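Local structure of CaaX farnesyltransferase beta subunit Ram1 (Aspergillus fumigatus, 4L9P) at residues Ala149-Met154 and Ile177-Ala182; Ala182-Asn185 and Gly189-Gly192; Leu208-Val213 and Lys220-Lys225. The protein probably provides the peptide-binding subunit of a zinc-dependent heterodimer that transfers farnesyl from farnesyl diphosphate to a cysteine near the C-terminus of target proteins. All coordinates share one frame; numbering follows the deposited sequence. Where two conformers were deposited one is given.

Contact 1. Residues Ala149-Met154 and Ile177-Ala182; sequences ASRPWM and ISTFTA
P152 and F180 carry the apolar part of this helix-helix contact. The phenyl ring presents its edge to the proline: P152 CB lies 3.6 Å from F180 CE1, close to the ring plane, and P152 CA sits in that plane at 3.8 Å from CE1. F180 reaches across because its CG is anti to the carbonyl carbon (chi1 -68°), which carries the ring toward helix 151-164. One face of the ring is partly covered by its own neighbour, T179, whose methyl CG2 stands 4.0 Å above the plane, offset toward the rim. Proline suits its place in the first turn of helix 151-164, where a backbone N-H has no earlier helical carbonyl to serve. The next residue, W153, points away from segment 177-182 and touches the farnesyl diphosphate analogue.

The second meeting is looser. R151 NH2 passes T179 CG2 at 4.2 Å, a van der Waals approach. The R151 guanidinium is engaged by the alpha subunit, Ram2, donating from NE to A45 O and from NH2 to L44 O of that chain. T179 OG1 is shared between R175 O of its own helix and L44 N of the alpha subunit. Threonine thus suits its place by offering a methyl to the neighbouring helix and a hydroxyl to polar partners.

With no hydrogen bond joining the segments, cohesion between the two helices here is apolar, while the polar end of R151, and in part that of T179, is turned to the alpha subunit.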
ATOM      1  N   ALA B 149      -1.255  10.946 -16.263  1.00  9.64           N
ATOM      2  CA  ALA B 149      -0.586  11.330 -15.008  1.00 11.11           C
ATOM      3  C   ALA B 149       0.412  10.271 -14.531  1.00 11.48           C
ATOM      4  O   ALA B 149       1.283  10.561 -13.679  1.00 13.72           O
ATOM      5  CB  ALA B 149      -1.645  11.635 -13.917  1.00 13.81           C
ATOM      6  N   SER B 150       0.290   9.061 -15.088  1.00 10.98           N
ATOM      7  CA  SER B 150       1.075   7.884 -14.663  1.00 11.39           C
ATOM      8  C   SER B 150       2.254   7.547 -15.593  1.00  9.18           C
ATOM      9  O   SER B 150       2.865   6.482 -15.444  1.00  9.06           O
ATOM     10  CB  SER B 150       0.204   6.637 -14.625  1.00 15.31           C
ATOM     11  OG  SER B 150      -0.683   6.751 -13.564  1.00 19.19           O
ATOM     12  N   ARG B 151       2.567   8.402 -16.569  1.00  7.70           N
ATOM     13  CA  ARG B 151       3.626   8.079 -17.528  1.00  7.63           C
ATOM     14  C   ARG B 151       4.961   7.768 -16.822  1.00  7.53           C
ATOM     15  O   ARG B 151       5.631   6.825 -17.185  1.00  8.59           O
ATOM     16  CB  ARG B 151       3.747   9.117 -18.622  1.00  8.74           C
ATOM     17  CG  ARG B 151       2.610   8.915 -19.645  1.00 10.75           C
ATOM     18  CD  ARG B 151       2.738   9.870 -20.841  1.00 12.23           C
ATOM     19  NE  ARG B 151       4.056   9.682 -21.470  1.00 11.88           N
ATOM     20  CZ  ARG B 151       4.961  10.622 -21.663  1.00 13.63           C
ATOM     21  NH1 ARG B 151       4.697  11.896 -21.354  1.00 14.70           N
ATOM     22  NH2 ARG B 151       6.114  10.283 -22.241  1.00 14.75           N
ATOM     23  N   PRO B 152       5.341   8.527 -15.785  1.00  7.42           N
ATOM     24  CA  PRO B 152       6.613   8.124 -15.121  1.00  7.40           C
ATOM     25  C   PRO B 152       6.539   6.766 -14.489  1.00  6.96           C
ATOM     26  O   PRO B 152       7.560   6.025 -14.538  1.00  6.51           O
ATOM     27  CB  PRO B 152       6.842   9.231 -14.083  1.00  8.54           C
ATOM     28  CG  PRO B 152       6.144  10.456 -14.749  1.00  9.80           C
ATOM     29  CD  PRO B 152       4.864   9.867 -15.362  1.00  8.06           C
ATOM     30  N   TRP B 153       5.373   6.428 -13.910  1.00  6.55           N
ATOM     31  CA  TRP B 153       5.203   5.060 -13.420  1.00  6.08           C
ATOM     32  C   TRP B 153       5.398   4.018 -14.512  1.00  6.30           C
ATOM     33  O   TRP B 153       6.000   2.956 -14.274  1.00  6.59           O
ATOM     34  CB  TRP B 153       3.834   4.831 -12.820  1.00  6.10           C
ATOM     35  CG  TRP B 153       3.638   5.318 -11.431  1.00  6.23           C
ATOM     36  CD1 TRP B 153       2.652   6.166 -11.005  1.00  9.25           C
ATOM     37  CD2 TRP B 153       4.324   4.875 -10.256  1.00  5.72           C
ATOM     38  NE1 TRP B 153       2.719   6.304  -9.641  1.00  8.90           N
ATOM     39  CE2 TRP B 153       3.743   5.533  -9.150  1.00  7.40           C
ATOM     40  CE3 TRP B 153       5.352   3.959 -10.021  1.00  6.40           C
ATOM     41  CZ2 TRP B 153       4.149   5.322  -7.839  1.00  7.25           C
ATOM     42  CZ3 TRP B 153       5.779   3.765  -8.685  1.00  7.20           C
ATOM     43  CH2 TRP B 153       5.162   4.434  -7.637  1.00  5.96           C
ATOM     44  N   MET B 154       4.850   4.248 -15.708  0.73  6.36           N
ATOM     45  CA  MET B 154       4.975   3.226 -16.780  0.73  7.18           C
ATOM     46  C   MET B 154       6.441   3.018 -17.176  0.73  6.69           C
ATOM     47  O   MET B 154       6.844   1.896 -17.551  0.73  7.41           O
ATOM     48  CB  MET B 154       4.126   3.613 -18.007  0.73  9.18           C
ATOM     49  CG  MET B 154       2.673   3.862 -17.583  0.73 11.39           C
ATOM     50  SD  MET B 154       1.698   4.732 -18.792  0.73 16.67           S
ATOM     51  CE  MET B 154       1.855   3.428 -19.881  0.73 13.25           C
ATOM     52  N   ILE B 177      16.264  10.345 -20.030  1.00 14.94           N
ATOM     53  CA  ILE B 177      16.572  11.779 -19.912  1.00 16.22           C
ATOM     54  C   ILE B 177      15.568  12.637 -20.681  1.00 18.25           C
ATOM     55  O   ILE B 177      15.066  13.634 -20.161  1.00 19.29           O
ATOM     56  CB  ILE B 177      18.042  12.079 -20.335  1.00 16.22           C
ATOM     57  CG1 ILE B 177      19.007  11.427 -19.346  1.00 18.33           C
ATOM     58  CG2 ILE B 177      18.301  13.583 -20.407  1.00 15.87           C
ATOM     59  CD1 ILE B 177      20.424  11.325 -19.848  1.00 19.60           C
ATOM     60  N   SER B 178      15.290  12.254 -21.921  1.00 19.03           N
ATOM     61  CA  SER B 178      14.316  12.946 -22.773  1.00 20.17           C
ATOM     62  C   SER B 178      12.968  13.009 -22.028  1.00 19.94           C
ATOM     63  O   SER B 178      12.356  14.077 -21.918  1.00 21.99           O
ATOM     64  CB  SER B 178      14.134  12.153 -24.058  1.00 23.54           C
ATOM     65  OG  SER B 178      13.179  12.779 -24.876  1.00 28.08           O
ATOM     66  N   THR B 179      12.525  11.851 -21.523  1.00 16.34           N
ATOM     67  CA  THR B 179      11.227  11.760 -20.915  1.00 15.06           C
ATOM     68  C   THR B 179      11.131  12.642 -19.676  1.00 16.30           C
ATOM     69  O   THR B 179      10.153  13.348 -19.496  1.00 18.69           O
ATOM     70  CB  THR B 179      10.932  10.281 -20.471  1.00 13.56           C
ATOM     71  OG1 THR B 179      11.031   9.421 -21.616  1.00 14.25           O
ATOM     72  CG2 THR B 179       9.539  10.149 -19.865  1.00 14.89           C
ATOM     73  N   PHE B 180      12.119  12.587 -18.796  1.00 16.68           N
ATOM     74  CA  PHE B 180      11.941  13.262 -17.481  1.00 16.21           C
ATOM     75  C   PHE B 180      12.354  14.741 -17.533  1.00 17.70           C
ATOM     76  O   PHE B 180      11.965  15.536 -16.691  1.00 18.82           O
ATOM     77  CB  PHE B 180      12.636  12.468 -16.373  1.00 15.65           C
ATOM     78  CG  PHE B 180      11.951  11.151 -16.130  1.00 13.86           C
ATOM     79  CD1 PHE B 180      10.570  11.138 -15.998  1.00 14.84           C
ATOM     80  CD2 PHE B 180      12.628   9.957 -16.094  1.00 13.26           C
ATOM     81  CE1 PHE B 180       9.889   9.938 -15.814  1.00 14.67           C
ATOM     82  CE2 PHE B 180      11.971   8.799 -15.930  1.00 12.74           C
ATOM     83  CZ  PHE B 180      10.600   8.749 -15.814  1.00 12.95           C
ATOM     84  N   THR B 181      13.164  15.129 -18.521  1.00 19.04           N
ATOM     85  CA  THR B 181      13.514  16.549 -18.620  1.00 18.84           C
ATOM     86  C   THR B 181      12.282  17.381 -18.836  1.00 18.08           C
ATOM     87  O   THR B 181      12.108  18.437 -18.248  1.00 15.73           O
ATOM     88  CB  THR B 181      14.507  16.748 -19.794  1.00 21.03           C
ATOM     89  OG1 THR B 181      15.752  16.181 -19.399  1.00 22.68           O
ATOM     90  CG2 THR B 181      14.738  18.247 -20.047  1.00 21.80           C
ATOM     91  N   ALA B 182      11.413  16.871 -19.682  1.00 18.97           N
ATOM     92  CA  ALA B 182      10.168  17.509 -19.999  1.00 20.61           C
ATOM     93  C   ALA B 182       9.147  17.524 -18.831  1.00 19.92           C
ATOM     94  O   ALA B 182       8.287  18.407 -18.753  1.00 21.88           O
ATOM     95  CB  ALA B 182       9.577  16.747 -21.203  1.00 22.93           C
TER

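Contact 2. Residues Ala182-Asn185 and Gly189-Gly192; sequences AAQN and GIGG
Q184 and I190 face each other as a single antiparallel beta bridge, a non-hydrogen-bonded pair with CA atoms 4.3 Å apart, just where helix 173-183 gives way to an extended chain. Two backbone bonds flank the pair as in an antiparallel ladder: G191 N donates to A183 O at 3.0 Å, and N185 N donates to G189 O at 3.0 Å. On the A183 side, alanine's single methyl allows the backbones to stay at bridge distance while CB touches I190 CG2 at 3.8 Å.

Q184 adds a second tie. With CG anti to the backbone N (chi1 -174°) and the chain extended beyond it, CG passes G189 O at 3.5 Å and the amide reaches a water. That water donates to Q184 OE1 (2.8 Å) and accepts from G189 N. G189 has a positive phi, which glycine adopts without strain.

Further out, each polar end is fixed by other residues. The Q184 amide also accepts from D223 N and donates to L221 O; N185 ND2 is held by S198 OG and Q196 O; I190 bonds through its backbone to S203 OG, S202 OG and H199. G192 N reaches Y88 OH of the alpha subunit. The bridge therefore closes the turn after helix 173-183 and pins it between the start of helix 200-213 and the junction of helices 216-221 and 224-234.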
ATOM      1  N   ALA B 182      11.413  16.871 -19.682  1.00 18.97           N
ATOM      2  CA  ALA B 182      10.168  17.509 -19.999  1.00 20.61           C
ATOM      3  C   ALA B 182       9.147  17.524 -18.831  1.00 19.92           C
ATOM      4  O   ALA B 182       8.287  18.407 -18.753  1.00 21.88           O
ATOM      5  CB  ALA B 182       9.577  16.747 -21.203  1.00 22.93           C
ATOM      6  N   ALA B 183       9.239  16.553 -17.927  1.00 15.58           N
ATOM      7  CA  ALA B 183       8.254  16.414 -16.852  1.00 13.74           C
ATOM      8  C   ALA B 183       8.682  17.149 -15.588  1.00 11.99           C
ATOM      9  O   ALA B 183       7.889  17.238 -14.635  1.00 11.94           O
ATOM     10  CB  ALA B 183       8.040  14.962 -16.536  1.00 12.42           C
ATOM     11  N   GLN B 184       9.940  17.615 -15.553  1.00 12.68           N
ATOM     12  CA  GLN B 184      10.421  18.351 -14.375  1.00 12.21           C
ATOM     13  C   GLN B 184       9.993  19.794 -14.375  1.00 12.36           C
ATOM     14  O   GLN B 184      10.168  20.504 -15.379  1.00 15.11           O
ATOM     15  CB  GLN B 184      11.956  18.296 -14.311  1.00 11.98           C
ATOM     16  CG  GLN B 184      12.498  18.924 -13.036  1.00 11.86           C
ATOM     17  CD  GLN B 184      13.955  18.664 -12.836  1.00 12.81           C
ATOM     18  OE1 GLN B 184      14.387  18.457 -11.706  1.00 13.48           O
ATOM     19  NE2 GLN B 184      14.746  18.668 -13.913  1.00 12.63           N
ATOM     20  N   ASN B 185       9.460  20.254 -13.256  1.00 10.55           N
ATOM     21  CA  ASN B 185       9.041  21.642 -13.135  1.00 10.88           C
ATOM     22  C   ASN B 185      10.156  22.524 -12.635  1.00 12.80           C
ATOM     23  O   ASN B 185      10.957  22.116 -11.796  1.00 13.81           O
ATOM     24  CB  ASN B 185       7.825  21.725 -12.232  1.00 11.37           C
ATOM     25  CG  ASN B 185       6.602  21.131 -12.907  1.00 12.06           C
ATOM     26  OD1 ASN B 185       6.223  21.578 -14.006  1.00 15.11           O
ATOM     27  ND2 ASN B 185       5.987  20.143 -12.277  1.00 10.67           N
ATOM     28  N   GLY B 189      10.679  19.282  -8.491  1.00  8.61           N
ATOM     29  CA  GLY B 189       9.928  18.034  -8.539  1.00  8.22           C
ATOM     30  C   GLY B 189       9.559  17.664  -9.965  1.00  7.46           C
ATOM     31  O   GLY B 189       9.745  18.452 -10.928  1.00  8.57           O
ATOM     32  N   ILE B 190       9.025  16.460 -10.094  1.00  6.85           N
ATOM     33  CA  ILE B 190       8.597  15.908 -11.364  1.00  7.86           C
ATOM     34  C   ILE B 190       7.120  15.556 -11.284  1.00  7.65           C
ATOM     35  O   ILE B 190       6.656  14.996 -10.272  1.00  8.35           O
ATOM     36  CB  ILE B 190       9.476  14.682 -11.681  1.00 10.00           C
ATOM     37  CG1 ILE B 190      10.972  15.167 -11.842  1.00 13.91           C
ATOM     38  CG2 ILE B 190       8.997  13.958 -12.981  1.00 10.20           C
ATOM     39  CD1 ILE B 190      11.938  14.039 -11.941  1.00 17.24           C
ATOM     40  N   GLY B 191       6.396  15.943 -12.330  1.00  7.86           N
ATOM     41  CA  GLY B 191       4.987  15.559 -12.477  1.00  8.09           C
ATOM     42  C   GLY B 191       4.798  14.491 -13.533  1.00  8.23           C
ATOM     43  O   GLY B 191       5.752  13.883 -14.007  1.00  7.77           O
ATOM     44  N   GLY B 192       3.555  14.263 -13.919  1.00  8.81           N
ATOM     45  CA  GLY B 192       3.273  13.209 -14.858  1.00  9.86           C
ATOM     46  C   GLY B 192       3.754  13.556 -16.268  1.00 10.12           C
ATOM     47  O   GLY B 192       3.853  12.653 -17.134  1.00 11.65           O
TER
HETATM   48  O   HOH W   1      13.481  19.071  -9.168  1.00 10.39           O

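Contact 3. Residues Leu208-Val213 and Lys220-Lys225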
ATOM      1  N   LEU B 208      13.724   6.603  -9.362  1.00  6.38           N
ATOM      2  CA  LEU B 208      14.085   5.182  -9.415  1.00  6.70           C
ATOM      3  C   LEU B 208      14.461   4.788 -10.848  1.00  6.71           C
ATOM      4  O   LEU B 208      15.387   3.965 -11.055  1.00  7.48           O
ATOM      5  CB  LEU B 208      12.892   4.323  -8.950  1.00  7.09           C
ATOM      6  CG  LEU B 208      12.625   4.386  -7.439  1.00  7.35           C
ATOM      7  CD1 LEU B 208      11.603   3.340  -7.038  1.00  6.60           C
ATOM      8  CD2 LEU B 208      13.841   4.322  -6.537  1.00  8.42           C
ATOM      9  N   SER B 209      13.759   5.362 -11.833  1.00  6.96           N
ATOM     10  CA  SER B 209      14.136   5.088 -13.233  1.00  6.97           C
ATOM     11  C   SER B 209      15.533   5.583 -13.549  1.00  7.26           C
ATOM     12  O   SER B 209      16.322   4.917 -14.237  1.00  9.19           O
ATOM     13  CB  SER B 209      13.127   5.734 -14.192  1.00  7.54           C
ATOM     14  OG  SER B 209      11.811   5.164 -14.057  1.00  8.07           O
ATOM     15  N   ILE B 210      15.832   6.818 -13.119  1.00  7.33           N
ATOM     16  CA  ILE B 210      17.154   7.384 -13.313  1.00  8.87           C
ATOM     17  C   ILE B 210      18.206   6.542 -12.617  1.00  9.64           C
ATOM     18  O   ILE B 210      19.294   6.330 -13.187  1.00  9.69           O
ATOM     19  CB  ILE B 210      17.123   8.864 -12.804  1.00  9.65           C
ATOM     20  CG1 ILE B 210      16.365   9.717 -13.833  1.00  9.73           C
ATOM     21  CG2 ILE B 210      18.538   9.395 -12.549  1.00 10.50           C
ATOM     22  CD1 ILE B 210      15.987  11.099 -13.288  1.00 10.71           C
ATOM     23  N   ALA B 211      17.899   6.052 -11.408  1.00  9.10           N
ATOM     24  CA  ALA B 211      18.845   5.203 -10.699  1.00  8.01           C
ATOM     25  C   ALA B 211      19.128   3.929 -11.496  1.00  8.49           C
ATOM     26  O   ALA B 211      20.268   3.462 -11.579  1.00  9.48           O
ATOM     27  CB  ALA B 211      18.328   4.860  -9.280  1.00  7.98           C
ATOM     28  N   MET B 212      18.090   3.345 -12.069  1.00  8.49           N
ATOM     29  CA  MET B 212      18.280   2.061 -12.788  1.00  8.25           C
ATOM     30  C   MET B 212      19.113   2.274 -14.051  1.00  9.71           C
ATOM     31  O   MET B 212      20.021   1.474 -14.342  1.00 11.09           O
ATOM     32  CB  MET B 212      16.927   1.363 -13.136  1.00  8.37           C
ATOM     33  CG  MET B 212      16.344   0.703 -11.959  1.00  9.01           C
ATOM     34  SD  MET B 212      14.825  -0.210 -12.340  1.00  8.97           S
ATOM     35  CE  MET B 212      13.627   1.190 -12.360  1.00  8.99           C
ATOM     36  N   VAL B 213      18.875   3.338 -14.813  1.00  9.83           N
ATOM     37  CA  VAL B 213      19.694   3.515 -16.022  1.00 11.28           C
ATOM     38  C   VAL B 213      21.074   4.016 -15.697  1.00 12.29           C
ATOM     39  O   VAL B 213      22.044   3.711 -16.427  1.00 13.85           O
ATOM     40  CB  VAL B 213      18.987   4.402 -17.144  1.00 11.49           C
ATOM     41  CG1 VAL B 213      17.635   3.813 -17.566  1.00 11.86           C
ATOM     42  CG2 VAL B 213      18.812   5.880 -16.713  1.00 11.50           C
ATOM     43  N   LYS B 220      22.419  14.183 -13.404  1.00 14.79           N
ATOM     44  CA  LYS B 220      22.501  15.641 -13.518  1.00 15.92           C
ATOM     45  C   LYS B 220      21.182  16.297 -13.923  1.00 15.59           C
ATOM     46  O   LYS B 220      21.010  17.486 -13.737  1.00 16.40           O
ATOM     47  CB  LYS B 220      23.612  16.043 -14.512  1.00 17.84           C
ATOM     48  CG  LYS B 220      24.986  15.971 -13.882  1.00 21.22           C
ATOM     49  CD  LYS B 220      26.094  16.085 -14.933  1.00 25.18           C
ATOM     50  CE  LYS B 220      25.948  17.197 -15.900  1.00 28.97           C
ATOM     51  NZ  LYS B 220      27.237  17.167 -16.720  1.00 31.77           N
ATOM     52  N   LEU B 221      20.236  15.541 -14.466  1.00 13.81           N
ATOM     53  CA  LEU B 221      19.035  16.185 -14.957  1.00 13.96           C
ATOM     54  C   LEU B 221      18.228  16.772 -13.803  1.00 13.52           C
ATOM     55  O   LEU B 221      17.566  17.808 -13.932  1.00 13.38           O
ATOM     56  CB  LEU B 221      18.259  15.217 -15.826  1.00 16.91           C
ATOM     57  CG  LEU B 221      17.276  14.238 -15.267  1.00 20.01           C
ATOM     58  CD1 LEU B 221      15.949  14.988 -14.955  1.00 21.48           C
ATOM     59  CD2 LEU B 221      17.035  13.178 -16.307  1.00 20.91           C
ATOM     60  N   ILE B 222      18.259  16.092 -12.670  1.00 13.44           N
ATOM     61  CA  ILE B 222      17.457  16.519 -11.528  1.00 15.14           C
ATOM     62  C   ILE B 222      17.939  17.840 -10.925  1.00 14.80           C
ATOM     63  O   ILE B 222      19.107  17.968 -10.598  1.00 15.12           O
ATOM     64  CB  ILE B 222      17.456  15.447 -10.426  1.00 17.80           C
ATOM     65  CG1 ILE B 222      17.018  14.076 -10.986  1.00 19.70           C
ATOM     66  CG2 ILE B 222      16.615  15.978  -9.213  1.00 18.94           C
ATOM     67  CD1 ILE B 222      17.458  12.818 -10.146  1.00 21.06           C
ATOM     68  N   ASP B 223      17.029  18.815 -10.737  1.00 13.90           N
ATOM     69  CA  ASP B 223      17.369  20.031 -10.009  1.00 13.60           C
ATOM     70  C   ASP B 223      17.176  19.714  -8.528  1.00 11.78           C
ATOM     71  O   ASP B 223      16.064  19.727  -8.013  1.00 11.60           O
ATOM     72  CB  ASP B 223      16.495  21.224 -10.459  1.00 15.33           C
ATOM     73  CG  ASP B 223      16.865  22.539  -9.754  1.00 17.83           C
ATOM     74  OD1 ASP B 223      17.480  22.529  -8.659  1.00 16.99           O
ATOM     75  OD2 ASP B 223      16.558  23.602 -10.320  1.00 20.82           O
ATOM     76  N   ARG B 224      18.274  19.372  -7.861  1.00 12.07           N
ATOM     77  CA  ARG B 224      18.176  18.908  -6.458  1.00 12.40           C
ATOM     78  C   ARG B 224      17.737  19.958  -5.495  1.00 12.48           C
ATOM     79  O   ARG B 224      16.931  19.654  -4.590  1.00 12.34           O
ATOM     80  CB  ARG B 224      19.518  18.452  -5.878  1.00 16.74           C
ATOM     81  CG  ARG B 224      20.055  17.152  -6.150  1.00 21.37           C
ATOM     82  CD  ARG B 224      21.556  17.424  -5.784  1.00 24.62           C
ATOM     83  NE  ARG B 224      21.802  16.901  -4.504  1.00 24.11           N
ATOM     84  CZ  ARG B 224      22.908  16.908  -3.801  1.00 20.01           C
ATOM     85  NH1 ARG B 224      24.013  17.632  -4.111  1.00 17.99           N
ATOM     86  NH2 ARG B 224      22.837  16.188  -2.701  1.00 18.43           N
ATOM     87  N   LYS B 225      18.258  21.184  -5.621  1.00 12.71           N
ATOM     88  CA  LYS B 225      17.818  22.245  -4.726  1.00 13.95           C
ATOM     89  C   LYS B 225      16.321  22.530  -4.894  1.00 12.01           C
ATOM     90  O   LYS B 225      15.591  22.698  -3.904  1.00 12.07           O
ATOM     91  CB  LYS B 225      18.634  23.540  -4.940  1.00 16.95           C
ATOM     92  CG  LYS B 225      18.172  24.565  -3.977  1.00 19.84           C
ATOM     93  CD  LYS B 225      19.104  25.715  -3.911  1.00 21.93           C
ATOM     94  CE  LYS B 225      19.236  26.115  -2.513  1.00 21.89           C
ATOM     95  NZ  LYS B 225      20.206  27.184  -2.464  1.00 21.02           N
TER
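I210 sends its terminal methyl between L221 and the next residue, I222, which lies in the link to helix 224-234. Its CD1 is 3.8 Å from L221 CD2 and 3.9 Å from I222 CD1, the two partner methyls themselves standing 6.2 Å apart, from L221 CD2 to I222 CD1. Touching one side chain on each flank, this one carbon makes the whole bridge; the backbones stay well separated, with the CA atoms of I210 and L221 9.1 Å apart.

Side-chain shape explains the reach. In I210, CG1 is anti to the carbonyl carbon (chi1 -75°) and CD1 continues extended, so CD1, at the end of the longer branch, makes the contact. I222 is built alike, CG1 anti to its carbonyl carbon and CD1 extended, and its long branch comes to meet that of I210; CG1 also lies 3.9 Å from I210 CD1. L221 differs: at chi1 86° its CG sits between the backbone N and the carbonyl carbon. This rotamer, uncommon for leucine, sets CG and CD2 against I210 CD1. Beta-branched isoleucine, with its restricted chi1, and leucine, with its forked tip, suit an apolar contact with no hydrogen bond between the segments.

At I222 the backbone turns extended (psi 129°), and D223 then caps helix 224-234 through OD1 to A226 N, an aspartate well matched to an N-cap.

Around the contact, V176 of helix 173-183 also packs on I210, and I222 leans on L264. The contact thus joins the later turns of helix 200-213 to the short helix 216-221 and the link that passes into helix 224-234, beside helix 173-183.

In the fold
Helix 173-183 and the chain leaving it tie the three contacts together within the alpha-alpha toroid. Contacts 1 and 2 share A182, their centres about 7 Å apart, and P152 CG rests 3.5 Å from G191 O. Contact 3 has its centre about 12 Å from each of the others. It meets contact 1 where F180 CE2 packs on S209 CB at 3.7 Å and where I177 CA lies 3.9 Å from L221 CD2, and contact 2 through the Q184 amide. Only contact 1 includes a residue of the ligand pocket, W153; the side chain of P152 remains about 11 Å from the farnesyl diphosphate analogue. Contact 2, a backbone bridge, and contact 3, apolar packing, lie away from the pocket and the zinc.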